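Local coordinates for uridine phosphorylase (PDB 6KD3), which catalyses the reversible phosphorolysis of uridine to uracil and ribose 1-phosphate, at residues H28-F33 / L127-A132; G218-A223 / N277-L282; V187-I192 / K304-A309. All coordinates share one frame; numbering follows the deposited sequence.

In the fold
Contact 1 closes first along the chain; contact 2 is then nested inside the longer loop closed by contact 3. Contacts 1 and 2 lie on opposite sides of the chain's centre, their own centres 43 Å apart. Contact 3 sits 28 Å from the centre of contact 1 and 35 Å from that of contact 2, and no two of them touch. Helix 112-130 carries half of contact 1, helices 184-194 and 294-308 make contact 3, and contact 2 joins two loops. The dimer brings the distant pair together: Val31 packs on Gln280 of the second subunit, so contact 1 of one chain borders contact 2 of the other.

Contact 1 (H28-F33 / L127-A132); sequences HSDVLF and LEYAGA
The carboxylate oxygen OD2 of Asp30 accepts a hydrogen bond from Tyr129, with OH and OD2 2.8 Å apart. OD2 is modelled too close to the ring, so its position, and with it the exact length of the bond, is less certain. A long, weak ion pair with Lys125 adds a second, more distant attraction on the same oxygen. The backbones are well separated, the CA atoms of Asp30 and Tyr129 being 9.7 Å apart, and the two side chains span the gap. With chi1 at 176°, CG of Asp30 points away from N and lies beside the carbonyl carbon, and from there the carboxylate reaches the phenol. It meets the phenol at the ring's edge, near the ring plane, while the carboxylate plane is turned 79° from the ring. Asp30 CB also approaches the hydroxyl, 3.4 Å from Tyr129 OH. Asp30 is buried and Tyr129 partly exposed, so the bond gives a buried acceptor a polar partner. The contact ties the segment entering the short strand 31-32 to the last turn of helix 112-130. Leu32 rests on Glu122, Lys125 and Leu126 of that helix, and Tyr129 also touches Val47 of helix 47-51.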
# COMPACT_ATOMS: atom_id res chain seq x y z
N HIS A 28 -23.86 -16.17 6.56
CA HIS A 28 -23.55 -17.56 6.86
C HIS A 28 -22.07 -17.74 7.19
O HIS A 28 -21.71 -18.38 8.18
CB HIS A 28 -23.95 -18.46 5.68
CG HIS A 28 -25.43 -18.67 5.53
N SER A 29 -21.20 -17.17 6.36
CA SER A 29 -19.78 -17.45 6.43
C SER A 29 -18.98 -16.21 6.05
O SER A 29 -19.38 -15.44 5.17
CB SER A 29 -19.38 -18.64 5.52
OG SER A 29 -19.41 -18.28 4.15
N ASP A 30 -17.84 -16.03 6.71
CA ASP A 30 -16.98 -14.89 6.44
C ASP A 30 -15.62 -15.33 5.94
O ASP A 30 -14.96 -16.19 6.54
CB ASP A 30 -16.79 -13.97 7.64
CG ASP A 30 -15.81 -12.85 7.34
OD1 ASP A 30 -15.55 -12.60 6.13
OD2 ASP A 30 -15.33 -12.19 8.28
N VAL A 31 -15.22 -14.70 4.84
CA VAL A 31 -13.90 -14.86 4.24
C VAL A 31 -13.18 -13.52 4.38
O VAL A 31 -13.77 -12.45 4.17
CB VAL A 31 -14.01 -15.30 2.77
CG1 VAL A 31 -14.90 -16.54 2.67
N LEU A 32 -11.92 -13.59 4.75
CA LEU A 32 -11.03 -12.45 4.71
C LEU A 32 -10.08 -12.69 3.55
O LEU A 32 -9.18 -13.54 3.63
CB LEU A 32 -10.32 -12.31 6.05
CG LEU A 32 -11.26 -12.26 7.26
CD1 LEU A 32 -10.53 -11.59 8.40
CD2 LEU A 32 -12.55 -11.53 7.00
N PHE A 33 -10.31 -11.99 2.43
CA PHE A 33 -9.58 -12.33 1.22
C PHE A 33 -8.08 -12.20 1.45
O PHE A 33 -7.33 -13.15 1.22
CB PHE A 33 -10.01 -11.45 0.04
CG PHE A 33 -11.18 -12.00 -0.73
N LEU A 127 -10.38 -10.64 14.90
CA LEU A 127 -10.45 -10.69 16.36
C LEU A 127 -11.88 -10.90 16.84
O LEU A 127 -12.13 -11.77 17.68
CB LEU A 127 -9.86 -9.42 16.96
CG LEU A 127 -8.34 -9.27 16.83
CD1 LEU A 127 -7.92 -7.88 17.29
CD2 LEU A 127 -7.55 -10.37 17.57
N GLU A 128 -12.84 -10.11 16.32
CA GLU A 128 -14.22 -10.18 16.81
C GLU A 128 -14.70 -11.61 16.87
O GLU A 128 -15.29 -12.03 17.86
CB GLU A 128 -15.19 -9.38 15.94
CG GLU A 128 -16.65 -9.67 16.29
N TYR A 129 -14.43 -12.36 15.81
CA TYR A 129 -14.75 -13.79 15.83
C TYR A 129 -13.97 -14.50 16.92
O TYR A 129 -14.54 -15.28 17.69
CB TYR A 129 -14.46 -14.41 14.46
CG TYR A 129 -15.20 -13.72 13.34
CD1 TYR A 129 -16.43 -13.12 13.57
CD2 TYR A 129 -14.66 -13.66 12.07
CE1 TYR A 129 -17.11 -12.48 12.55
CE2 TYR A 129 -15.33 -13.02 11.05
CZ TYR A 129 -16.56 -12.45 11.30
OH TYR A 129 -17.24 -11.82 10.29
N ALA A 130 -12.66 -14.21 17.03
CA ALA A 130 -11.88 -14.72 18.15
C ALA A 130 -12.43 -14.25 19.50
O ALA A 130 -12.29 -14.96 20.51
CB ALA A 130 -10.42 -14.27 17.99
N GLY A 131 -13.07 -13.09 19.54
CA GLY A 131 -13.64 -12.54 20.76
C GLY A 131 -12.65 -11.78 21.60
O GLY A 131 -12.79 -11.72 22.83
N ALA A 132 -11.63 -11.18 20.96
CA ALA A 132 -10.48 -10.60 21.65
C ALA A 132 -10.88 -9.39 22.49
O ALA A 132 -11.49 -8.43 21.99
CB ALA A 132 -9.41 -10.21 20.63

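Contact 2 (G218-A223 / N277-L282); sequences GRLDGA and NGDQVL
This is a surface contact between two irregular loops, one following strand 206-209 and the other following strand 265-269. Both belong to the alpha/beta fold of the phosphorylase superfamily. Arg219 lies in a Gly-Gln-x-Arg sequence and probably corresponds to the arginine that contacts the uracil base in bacterial uridine phosphorylases. Asp279 is the centre of the contact, burying 105 Å² against residues 218-223, and its CB points toward them. Arg219 and Asp279 run past each other in opposite directions, with guanidinium and carboxylate planes 46° apart. Arg219 does not pair with the carboxylate across the contact: its NH1 lies 4.3 Å from Asp279 OD1, which stands well out of the guanidinium plane, so only the opposite charges attract. The carboxylate has other partners, OD2 in a salt bridge with Lys232 and OD1 in one with Arg275. Leu220 crosses Asp279 at about a right angle, its CB 3.8 Å from OD2. Asp221 O accepts a hydrogen bond from Lys125 of the second subunit, and Leu220 packs on His23 of that subunit, placing the contact beside the dimer interface. A bend in the arginine chain (chi3 51°) turns the guanidinium to a backbone acceptor. Arg219 NH2 forms a salt bridge with Asp221 OD2 at 3.4 Å, its hydrogen bond weak, and it also gives a weak, strongly bent hydrogen bond (123° at the hydrogen) to Asp279 O at 2.9 Å.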
# COMPACT_ATOMS: atom_id res chain seq x y z
N GLY A 218 6.86 17.53 1.39
CA GLY A 218 7.83 18.57 1.08
C GLY A 218 8.79 18.27 -0.07
O GLY A 218 9.14 19.18 -0.82
N ARG A 219 9.17 17.01 -0.26
CA ARG A 219 10.50 16.72 -0.80
C ARG A 219 10.75 17.29 -2.19
O ARG A 219 9.84 17.66 -2.94
CB ARG A 219 10.71 15.22 -0.80
CG ARG A 219 10.27 14.63 0.51
CD ARG A 219 10.25 13.19 0.35
NE ARG A 219 11.50 12.71 -0.21
CZ ARG A 219 12.57 12.39 0.51
NH1 ARG A 219 12.55 12.50 1.83
NH2 ARG A 219 13.66 11.95 -0.10
N LEU A 220 12.04 17.36 -2.54
CA LEU A 220 12.57 18.11 -3.67
C LEU A 220 13.24 17.20 -4.69
O LEU A 220 14.12 17.65 -5.43
CB LEU A 220 13.57 19.18 -3.21
CG LEU A 220 13.14 20.53 -2.63
CD1 LEU A 220 14.29 21.29 -1.89
CD2 LEU A 220 12.57 21.39 -3.77
N ASP A 221 12.87 15.93 -4.73
CA ASP A 221 13.49 14.98 -5.64
C ASP A 221 12.45 13.94 -6.09
O ASP A 221 12.68 12.73 -6.04
CB ASP A 221 14.68 14.35 -4.95
CG ASP A 221 14.31 13.80 -3.62
OD1 ASP A 221 13.21 14.19 -3.19
OD2 ASP A 221 15.07 13.00 -3.01
N GLY A 222 11.30 14.42 -6.53
CA GLY A 222 10.28 13.59 -7.15
C GLY A 222 10.32 13.70 -8.65
O GLY A 222 11.38 13.73 -9.28
N ALA A 223 9.15 13.77 -9.26
CA ALA A 223 9.06 13.93 -10.70
C ALA A 223 7.97 14.92 -11.09
O ALA A 223 7.71 15.08 -12.29
CB ALA A 223 8.83 12.57 -11.37
N ASN A 277 17.08 19.98 8.00
CA ASN A 277 18.39 20.11 7.38
C ASN A 277 18.50 19.54 5.97
O ASN A 277 19.53 19.75 5.32
CB ASN A 277 19.47 19.45 8.26
CG ASN A 277 19.89 20.31 9.43
N GLY A 278 17.50 18.82 5.47
CA GLY A 278 17.63 18.19 4.17
C GLY A 278 16.46 17.32 3.75
O GLY A 278 15.32 17.53 4.19
N ASP A 279 16.73 16.33 2.88
CA ASP A 279 15.73 15.47 2.25
C ASP A 279 16.29 14.07 1.99
O ASP A 279 15.53 13.13 1.71
CB ASP A 279 15.24 16.08 0.94
CG ASP A 279 14.10 17.00 1.15
OD1 ASP A 279 13.37 16.76 2.13
OD2 ASP A 279 13.92 17.97 0.37
N GLN A 280 17.61 13.94 2.05
CA GLN A 280 18.29 12.65 2.09
C GLN A 280 19.24 12.69 3.27
O GLN A 280 19.55 13.77 3.80
CB GLN A 280 19.02 12.34 0.76
CG GLN A 280 19.20 10.84 0.42
CD GLN A 280 19.73 10.60 -1.00
OE1 GLN A 280 19.23 11.17 -1.97
NE2 GLN A 280 20.73 9.74 -1.12
N VAL A 281 19.72 11.50 3.66
CA VAL A 281 20.35 11.24 4.96
C VAL A 281 21.86 11.43 4.94
O VAL A 281 22.46 11.66 3.87
CB VAL A 281 19.98 9.82 5.45
CG2 VAL A 281 18.47 9.74 5.79
N LEU A 282 22.50 11.33 6.13
CA LEU A 282 23.92 11.66 6.30
C LEU A 282 24.74 10.58 6.99
O LEU A 282 25.87 10.32 6.58
CB LEU A 282 24.05 12.97 7.08
CG LEU A 282 23.99 14.24 6.21

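Contact 3 (V187-I192 / K304-A309); sequences VREEII and KSKVNA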
# COMPACT_ATOMS: atom_id res chain seq x y z
N VAL A 187 0.20 4.99 25.05
CA VAL A 187 1.37 5.83 24.78
C VAL A 187 2.17 6.10 26.06
O VAL A 187 3.41 6.08 26.04
CB VAL A 187 0.93 7.15 24.12
CG1 VAL A 187 2.00 8.28 24.34
CG2 VAL A 187 0.72 6.90 22.66
N ARG A 188 1.46 6.36 27.17
CA ARG A 188 2.13 6.48 28.47
C ARG A 188 2.88 5.21 28.82
O ARG A 188 3.90 5.27 29.50
CB ARG A 188 1.11 6.80 29.56
CG ARG A 188 0.32 8.08 29.31
N GLU A 189 2.40 4.07 28.36
CA GLU A 189 3.07 2.82 28.72
C GLU A 189 4.22 2.52 27.78
O GLU A 189 5.15 1.81 28.18
CB GLU A 189 2.08 1.66 28.73
CG GLU A 189 1.01 1.79 29.78
CD GLU A 189 -0.30 1.19 29.33
OE1 GLU A 189 -0.36 -0.06 29.20
OE2 GLU A 189 -1.26 1.97 29.11
N GLU A 190 4.16 3.03 26.54
CA GLU A 190 5.35 3.00 25.69
C GLU A 190 6.38 4.01 26.17
O GLU A 190 7.57 3.68 26.32
CB GLU A 190 4.97 3.26 24.23
CG GLU A 190 4.02 2.20 23.62
N ILE A 191 5.94 5.24 26.46
CA ILE A 191 6.84 6.25 27.00
C ILE A 191 7.49 5.75 28.29
O ILE A 191 8.71 5.87 28.49
CB ILE A 191 6.09 7.57 27.22
CG1 ILE A 191 6.54 8.60 26.18
N ILE A 192 6.69 5.14 29.18
CA ILE A 192 7.19 4.61 30.45
C ILE A 192 8.08 3.40 30.20
O ILE A 192 8.67 2.86 31.14
CB ILE A 192 6.03 4.23 31.38
CG1 ILE A 192 6.48 4.13 32.85
N LYS A 304 6.90 -7.60 26.46
CA LYS A 304 7.29 -8.58 27.48
C LYS A 304 6.84 -8.12 28.85
O LYS A 304 6.43 -8.95 29.69
CB LYS A 304 8.80 -8.79 27.46
CG LYS A 304 9.42 -9.16 28.80
CD LYS A 304 10.77 -9.84 28.59
CE LYS A 304 11.03 -10.90 29.65
NZ LYS A 304 12.48 -11.13 29.85
N SER A 305 6.87 -6.80 29.08
CA SER A 305 6.51 -6.20 30.36
C SER A 305 5.01 -6.13 30.59
O SER A 305 4.59 -5.95 31.74
CB SER A 305 7.12 -4.80 30.45
OG SER A 305 7.94 -4.72 31.60
N LYS A 306 4.20 -6.27 29.54
CA LYS A 306 2.77 -6.54 29.70
C LYS A 306 2.45 -8.03 29.77
O LYS A 306 1.35 -8.41 30.19
CB LYS A 306 2.01 -5.96 28.52
CG LYS A 306 2.14 -4.49 28.30
CD LYS A 306 0.93 -4.04 27.51
CE LYS A 306 -0.36 -4.33 28.25
NZ LYS A 306 -0.69 -3.23 29.18
N VAL A 307 3.37 -8.88 29.30
CA VAL A 307 3.23 -10.31 29.46
C VAL A 307 3.84 -10.81 30.76
O VAL A 307 3.41 -11.84 31.29
CB VAL A 307 3.85 -11.03 28.26
CG2 VAL A 307 3.30 -10.43 26.97
N ASN A 308 4.84 -10.10 31.30
CA ASN A 308 5.30 -10.42 32.65
C ASN A 308 4.22 -10.13 33.68
O ASN A 308 3.90 -10.99 34.51
CB ASN A 308 6.59 -9.65 32.97
CG ASN A 308 7.84 -10.32 32.38
N ALA A 309 3.61 -8.95 33.61
CA ALA A 309 2.71 -8.43 34.63
C ALA A 309 1.26 -8.86 34.46
O ALA A 309 0.46 -8.65 35.38
CB ALA A 309 2.76 -6.90 34.65
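Glu189 and Lys306 supply all of the 59 Å² buried here, 32 Å² from the glutamate and 27 Å² from the lysine. Their CA atoms are 9.4 Å apart, a spacing too wide for the backbones to meet, and both CB atoms point toward the facing segment. The link is a salt bridge that includes a weak hydrogen bond, with Lys306 NZ 3.2 Å from Glu189 OE1. Only one carboxylate oxygen takes part, since OE2 of Glu189 stays 5.2 Å from the same NZ of Lys306. The ammonium lies almost on the extension of the CD-OE1 bond, the angle from Glu189 CD through Glu189 OE1 to Lys306 NZ being 174°, so it approaches the carboxylate end-on instead of sitting between its two oxygens. Each residue belongs to a helix of the phosphorylase-superfamily alpha/beta fold: Glu189 to helix 184-194 and Lys306 to helix 294-308, the last helix of the chain. Helix 294-308 packs against the four-stranded parallel sheet, where Lys306 and Val307 touch Phe56 of strand 56-60; Val307 also meets Leu77 of helix 66-77. Helix 184-194 turns Val187 and Ile191 to Ile155. Both residues of the charged pair are partly exposed. The two side chains cross at about a right angle. The lysine curls twice near its end (chi3 59°, chi4 86°), which swings the ammonium round to the glutamate while its CE remains 4.4 Å from Glu189 OE1.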